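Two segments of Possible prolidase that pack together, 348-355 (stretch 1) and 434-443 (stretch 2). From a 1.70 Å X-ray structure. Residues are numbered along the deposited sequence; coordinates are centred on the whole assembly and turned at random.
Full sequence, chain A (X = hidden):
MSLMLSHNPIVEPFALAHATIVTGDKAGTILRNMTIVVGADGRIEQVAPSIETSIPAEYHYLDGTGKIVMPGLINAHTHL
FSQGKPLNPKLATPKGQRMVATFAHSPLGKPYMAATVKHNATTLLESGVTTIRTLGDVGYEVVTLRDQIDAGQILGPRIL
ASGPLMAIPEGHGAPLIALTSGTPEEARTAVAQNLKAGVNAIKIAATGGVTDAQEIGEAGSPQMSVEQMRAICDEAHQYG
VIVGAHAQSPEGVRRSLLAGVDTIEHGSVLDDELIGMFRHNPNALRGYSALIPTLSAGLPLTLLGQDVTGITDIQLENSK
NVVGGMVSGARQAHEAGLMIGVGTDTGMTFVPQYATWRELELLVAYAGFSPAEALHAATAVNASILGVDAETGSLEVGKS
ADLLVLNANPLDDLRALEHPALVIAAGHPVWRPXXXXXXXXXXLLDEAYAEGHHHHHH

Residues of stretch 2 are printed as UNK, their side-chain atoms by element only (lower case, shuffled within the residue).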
HETATM    1  N   MSE A 348     -10.518  -7.675  -2.958  1.00 27.36           N
HETATM    2  CA  MSE A 348     -11.147  -8.781  -2.242  1.00 31.29           C
HETATM    3  C   MSE A 348     -12.598  -8.365  -2.015  1.00 30.33           C
HETATM    4  O   MSE A 348     -12.904  -7.178  -1.915  1.00 29.28           O
HETATM    5  CB  MSE A 348     -10.461  -9.031  -0.891  1.00 36.31           C
HETATM    6  CG  MSE A 348      -8.982  -9.408  -0.963  1.00 43.44           C
HETATM    7 SE   MSE A 348      -8.578 -11.110  -1.837  1.00 62.02          SE
HETATM    8  CE  MSE A 348      -8.072 -10.473  -3.606  1.00 48.61           C
ATOM      9  N   THR A 349     -13.493  -9.343  -1.943  1.00 30.70           N
ATOM     10  CA  THR A 349     -14.907  -9.055  -1.747  1.00 30.58           C
ATOM     11  C   THR A 349     -15.174  -8.060  -0.621  1.00 28.36           C
ATOM     12  O   THR A 349     -16.001  -7.164  -0.769  1.00 29.79           O
ATOM     13  CB  THR A 349     -15.703 -10.347  -1.454  1.00 32.75           C
ATOM     14  OG1 THR A 349     -15.549 -11.264  -2.546  1.00 34.19           O
ATOM     15  CG2 THR A 349     -17.181 -10.029  -1.269  1.00 34.67           C
ATOM     16  N   PHE A 350     -14.473  -8.207   0.499  1.00 25.11           N
ATOM     17  CA  PHE A 350     -14.687  -7.314   1.631  1.00 21.33           C
ATOM     18  C   PHE A 350     -13.593  -6.278   1.886  1.00 17.67           C
ATOM     19  O   PHE A 350     -13.442  -5.789   3.003  1.00 15.77           O
ATOM     20  CB  PHE A 350     -14.941  -8.140   2.894  1.00 24.28           C
ATOM     21  CG  PHE A 350     -16.204  -8.955   2.833  1.00 27.44           C
ATOM     22  CD1 PHE A 350     -17.450  -8.336   2.881  1.00 28.64           C
ATOM     23  CD2 PHE A 350     -16.148 -10.337   2.680  1.00 29.27           C
ATOM     24  CE1 PHE A 350     -18.626  -9.080   2.777  1.00 30.46           C
ATOM     25  CE2 PHE A 350     -17.319 -11.092   2.575  1.00 30.75           C
ATOM     26  CZ  PHE A 350     -18.559 -10.461   2.621  1.00 30.93           C
ATOM     27  N   VAL A 351     -12.832  -5.946   0.848  1.00 15.83           N
ATOM     28  CA  VAL A 351     -11.787  -4.927   0.969  1.00 15.06           C
ATOM     29  C   VAL A 351     -11.997  -3.921  -0.158  1.00 13.28           C
ATOM     30  O   VAL A 351     -11.467  -4.073  -1.257  1.00 13.49           O
ATOM     31  CB  VAL A 351     -10.368  -5.514   0.849  1.00 15.22           C
ATOM     32  CG1 VAL A 351      -9.337  -4.424   1.145  1.00 14.68           C
ATOM     33  CG2 VAL A 351     -10.195  -6.689   1.805  1.00 15.76           C
ATOM     34  N   PRO A 352     -12.785  -2.875   0.106  1.00 13.06           N
ATOM     35  CA  PRO A 352     -13.062  -1.851  -0.902  1.00 12.77           C
ATOM     36  C   PRO A 352     -11.805  -1.157  -1.405  1.00 12.46           C
ATOM     37  O   PRO A 352     -10.850  -0.962  -0.651  1.00 13.79           O
ATOM     38  CB  PRO A 352     -13.991  -0.893  -0.166  1.00 14.24           C
ATOM     39  CG  PRO A 352     -14.719  -1.798   0.789  1.00 13.73           C
ATOM     40  CD  PRO A 352     -13.593  -2.647   1.318  1.00 13.21           C
ATOM     41  N   GLN A 353     -11.821  -0.782  -2.678  1.00 11.83           N
ATOM     42  CA  GLN A 353     -10.691  -0.092  -3.294  1.00 11.38           C
ATOM     43  C   GLN A 353     -10.486   1.265  -2.626  1.00 12.72           C
ATOM     44  O   GLN A 353      -9.380   1.798  -2.612  1.00 13.32           O
ATOM     45  CB  GLN A 353     -10.955   0.138  -4.788  1.00 11.25           C
ATOM     46  CG  GLN A 353     -11.055  -1.134  -5.629  1.00 11.09           C
ATOM     47  CD  GLN A 353      -9.703  -1.766  -5.907  1.00 11.17           C
ATOM     48  OE1 GLN A 353      -8.666  -1.276  -5.450  1.00 13.95           O
ATOM     49  NE2 GLN A 353      -9.708  -2.863  -6.665  1.00 11.31           N
ATOM     50  N   TYR A 354     -11.558   1.812  -2.065  1.00 11.65           N
ATOM     51  CA  TYR A 354     -11.502   3.123  -1.430  1.00 11.42           C
ATOM     52  C   TYR A 354     -11.330   3.111   0.088  1.00 11.18           C
ATOM     53  O   TYR A 354     -11.367   4.168   0.718  1.00 12.98           O
ATOM     54  CB  TYR A 354     -12.771   3.903  -1.777  1.00 12.30           C
ATOM     55  CG  TYR A 354     -14.047   3.154  -1.427  1.00 12.83           C
ATOM     56  CD1 TYR A 354     -14.454   3.005  -0.097  1.00 13.09           C
ATOM     57  CD2 TYR A 354     -14.825   2.567  -2.422  1.00 13.72           C
ATOM     58  CE1 TYR A 354     -15.607   2.288   0.230  1.00 14.96           C
ATOM     59  CE2 TYR A 354     -15.978   1.849  -2.106  1.00 13.47           C
ATOM     60  CZ  TYR A 354     -16.362   1.712  -0.781  1.00 15.43           C
ATOM     61  OH  TYR A 354     -17.492   0.984  -0.464  1.00 16.73           O
ATOM     62  N   ALA A 355     -11.127   1.933   0.673  1.00 10.68           N
ATOM     63  CA  ALA A 355     -11.023   1.832   2.123  1.00 10.36           C
ATOM     64  C   ALA A 355      -9.623   1.766   2.724  1.00  9.91           C
ATOM     65  O   ALA A 355      -9.437   1.206   3.796  1.00 12.12           O
ATOM     66  CB  ALA A 355     -11.851   0.632   2.607  1.00  9.82           C
ATOM     67  N   UNK A 434     -15.282  12.268  -5.258  1.00 24.47           N
ATOM     68  CA  UNK A 434     -14.732  11.274  -4.360  1.00 25.64           C
ATOM     69  C   UNK A 434     -15.118   9.927  -4.919  1.00 25.13           C
ATOM     70  O   UNK A 434     -15.773   9.868  -5.954  1.00 27.56           O
ATOM     71  N   UNK A 435     -14.747   8.826  -4.259  1.00 23.10           N
ATOM     72  CA  UNK A 435     -15.106   7.511  -4.787  1.00 23.05           C
ATOM     73  C   UNK A 435     -16.576   7.138  -4.623  1.00 22.81           C
ATOM     74  O   UNK A 435     -17.259   7.613  -3.717  1.00 21.32           O
ATOM     75  c   UNK A 435     -14.156   7.233  -2.664  1.00 22.87           C
ATOM     76  c   UNK A 435     -14.191   6.578  -4.003  1.00 22.10           C
ATOM     77  c   UNK A 435     -13.966   8.700  -3.016  1.00 22.14           C
ATOM     78  N   UNK A 436     -17.057   6.287  -5.518  1.00 25.26           N
ATOM     79  CA  UNK A 436     -18.429   5.817  -5.435  1.00 27.26           C
ATOM     80  C   UNK A 436     -18.367   4.725  -4.372  1.00 27.05           C
ATOM     81  O   UNK A 436     -17.600   3.773  -4.501  1.00 27.67           O
ATOM     82  n   UNK A 436     -21.496   6.476  -8.927  1.00 40.06           N
ATOM     83  c   UNK A 436     -18.870   5.229  -6.777  1.00 29.57           C
ATOM     84  c   UNK A 436     -20.606   5.318  -9.235  1.00 39.41           C
ATOM     85  c   UNK A 436     -20.306   4.743  -6.800  1.00 33.70           C
ATOM     86  c   UNK A 436     -20.691   4.225  -8.176  1.00 37.23           C
ATOM     87  N   UNK A 437     -19.158   4.866  -3.316  1.00 27.34           N
ATOM     88  CA  UNK A 437     -19.143   3.883  -2.241  1.00 27.68           C
ATOM     89  C   UNK A 437     -20.305   2.904  -2.322  1.00 29.08           C
ATOM     90  O   UNK A 437     -21.308   3.166  -2.984  1.00 29.39           O
ATOM     91  n   UNK A 437     -15.532   6.437   1.129  1.00 22.26           N
ATOM     92  c   UNK A 437     -19.155   4.607  -0.895  1.00 27.03           C
ATOM     93  n   UNK A 437     -17.291   7.681   0.302  1.00 25.02           N
ATOM     94  c   UNK A 437     -16.016   7.585   0.667  1.00 24.21           C
ATOM     95  c   UNK A 437     -17.996   5.570  -0.736  1.00 26.14           C
ATOM     96  c   UNK A 437     -18.256   6.587   0.357  1.00 26.17           C
ATOM     97  n   UNK A 437     -15.222   8.637   0.558  1.00 22.34           N
ATOM     98  N   UNK A 438     -20.150   1.761  -1.662  1.00 29.31           N
ATOM     99  CA  UNK A 438     -21.187   0.739  -1.638  1.00 31.06           C
ATOM    100  C   UNK A 438     -21.736   0.681  -0.220  1.00 30.26           C
ATOM    101  O   UNK A 438     -21.152   0.054   0.659  1.00 29.45           O
ATOM    102  c   UNK A 438     -18.290  -0.747  -5.064  1.00 39.82           C
ATOM    103  c   UNK A 438     -20.557  -0.534  -5.851  1.00 40.49           C
ATOM    104  c   UNK A 438     -19.194  -0.638  -6.117  1.00 40.58           C
ATOM    105  c   UNK A 438     -20.113  -0.645  -3.469  1.00 37.00           C
ATOM    106  c   UNK A 438     -21.008  -0.538  -4.531  1.00 38.89           C
ATOM    107  c   UNK A 438     -18.753  -0.751  -3.747  1.00 38.28           C
ATOM    108  c   UNK A 438     -20.605  -0.613  -2.049  1.00 33.36           C
ATOM    109  N   UNK A 439     -22.860   1.359  -0.013  1.00 30.36           N
ATOM    110  CA  UNK A 439     -23.504   1.432   1.293  1.00 30.49           C
ATOM    111  C   UNK A 439     -23.654   0.094   2.013  1.00 29.71           C
ATOM    112  O   UNK A 439     -23.386   0.001   3.211  1.00 28.73           O
ATOM    113  c   UNK A 439     -24.868   2.101   1.153  1.00 30.85           C
ATOM    114  N   UNK A 440     -24.082  -0.937   1.292  1.00 30.41           N
ATOM    115  CA  UNK A 440     -24.278  -2.255   1.893  1.00 30.70           C
ATOM    116  C   UNK A 440     -22.991  -2.827   2.481  1.00 29.28           C
ATOM    117  O   UNK A 440     -22.968  -3.268   3.628  1.00 28.44           O
ATOM    118  c   UNK A 440     -23.909  -3.521  -0.286  1.00 37.13           C
ATOM    119  c   UNK A 440     -24.863  -3.229   0.859  1.00 33.80           C
ATOM    120  o   UNK A 440     -23.388  -2.564  -0.895  1.00 38.10           O
ATOM    121  o   UNK A 440     -23.684  -4.714  -0.584  1.00 39.77           O
ATOM    122  N   UNK A 441     -21.924  -2.813   1.693  1.00 27.82           N
ATOM    123  CA  UNK A 441     -20.641  -3.328   2.144  1.00 26.89           C
ATOM    124  C   UNK A 441     -20.068  -2.440   3.244  1.00 25.60           C
ATOM    125  O   UNK A 441     -19.563  -2.934   4.251  1.00 23.44           O
ATOM    126  c   UNK A 441     -20.208  -4.297  -0.127  1.00 29.95           C
ATOM    127  c   UNK A 441     -18.300  -3.941   1.475  1.00 28.92           C
ATOM    128  c   UNK A 441     -19.397  -4.302  -1.408  1.00 31.77           C
ATOM    129  c   UNK A 441     -19.637  -3.404   0.978  1.00 28.24           C
ATOM    130  N   UNK A 442     -20.149  -1.126   3.055  1.00 24.43           N
ATOM    131  CA  UNK A 442     -19.628  -0.202   4.052  1.00 24.96           C
ATOM    132  C   UNK A 442     -20.364  -0.371   5.382  1.00 24.87           C
ATOM    133  O   UNK A 442     -19.755  -0.298   6.447  1.00 24.04           O
ATOM    134  c   UNK A 442     -19.748   1.254   3.575  1.00 24.16           C
ATOM    135  o   UNK A 442     -19.047   2.642   1.764  1.00 23.84           O
ATOM    136  o   UNK A 442     -17.935   0.773   2.063  1.00 23.46           O
ATOM    137  c   UNK A 442     -18.847   1.570   2.381  1.00 25.17           C
ATOM    138  N   UNK A 443     -21.674  -0.601   5.319  1.00 25.59           N
ATOM    139  CA  UNK A 443     -22.476  -0.781   6.529  1.00 25.79           C
ATOM    140  C   UNK A 443     -22.040  -2.036   7.285  1.00 25.66           C
ATOM    141  O   UNK A 443     -21.898  -2.022   8.508  1.00 25.62           O
ATOM    142  c   UNK A 443     -23.956  -0.877   6.168  1.00 26.50           C
TER
HETATM  143  O   HOH W   1     -12.715   6.460   1.027  1.00 17.72           O

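Position 434 has no side-chain atoms, so it is glycine. Its backbone angles would jam a CB against the preceding carbonyl oxygen, which by itself calls for Gly434.

Position 435 carries three carbons that close a ring onto its own backbone N, one of them close against CB of Tyr354. This is proline. Pro435 points toward stretch 1, and its CG lies 3.7 Å from CB of Tyr354, a compact apolar surface against the base of the tyrosine.

At position 436 four carbons run in a row, end in a nitrogen and touch nothing on stretch 1: lysine. Lys436 directs its CA-to-CB bond away from stretch 1, and its charged chain is exposed, as suits an amine.

Position 437 shows three carbons, a nitrogen, then a carbon bearing two more nitrogens; one chain carbon lies over a face of the Tyr354 ring. This is arginine. CG of Arg437 is 4.2 Å from the centroid of the Tyr354 ring in a CH-pi contact. Beyond it, NH1 of Arg437 donates to water 1 at 2.8 Å, and that water donates to O of Tyr354 at 2.7 Å. A long chain with a polar tip serves both needs.

Position 438 has one carbon followed by a six-carbon ring, with no oxygen, beside the Tyr354 ring: phenylalanine. CD2 of Phe438 lies 4.1 Å from CE2 of Tyr354, an apolar contact. N of Phe438 donates to OH of Tyr354 at 3.0 Å, with a nearly straight angle of 168°. Phe438 is the N-cap residue.

Position 439 has a single side-chain carbon, hence alanine; Ala439 opens the helix, which a methyl favours, and points away from stretch 1.

Position 440 has two carbons, the second carrying two oxygens, and touches nothing on stretch 1: aspartate. Asp440 is exposed; an acidic group is favourable in a helix's first turn.

Position 441 holds four carbons, forked at the first, one arm two carbons long, packing against Pro352: isoleucine. Ile441 points toward stretch 1 and sets CG2 4.2 Å from CG of Pro352, an apolar match.

Position 442 again has two carbons and two terminal oxygens, one beside OH of Tyr354: aspartate. OD1 of Asp442 accepts from OH of Tyr354 at 2.6 Å; a short carboxylate offers that hydroxyl an acceptor at the ring edge.

Position 443 has one carbon, alanine. Ala443 is out of reach; its methyl suits the helix, and no contact asks for more.

The contact centres on Tyr354. Its hydroxyl accepts from the backbone at Phe438 and donates to Asp442, while Arg437 covers a ring face and Pro435 packs against CB. Ile441 and Pro352 add a smaller apolar patch.

Stretch 2 434-443: GPKRFADIDA
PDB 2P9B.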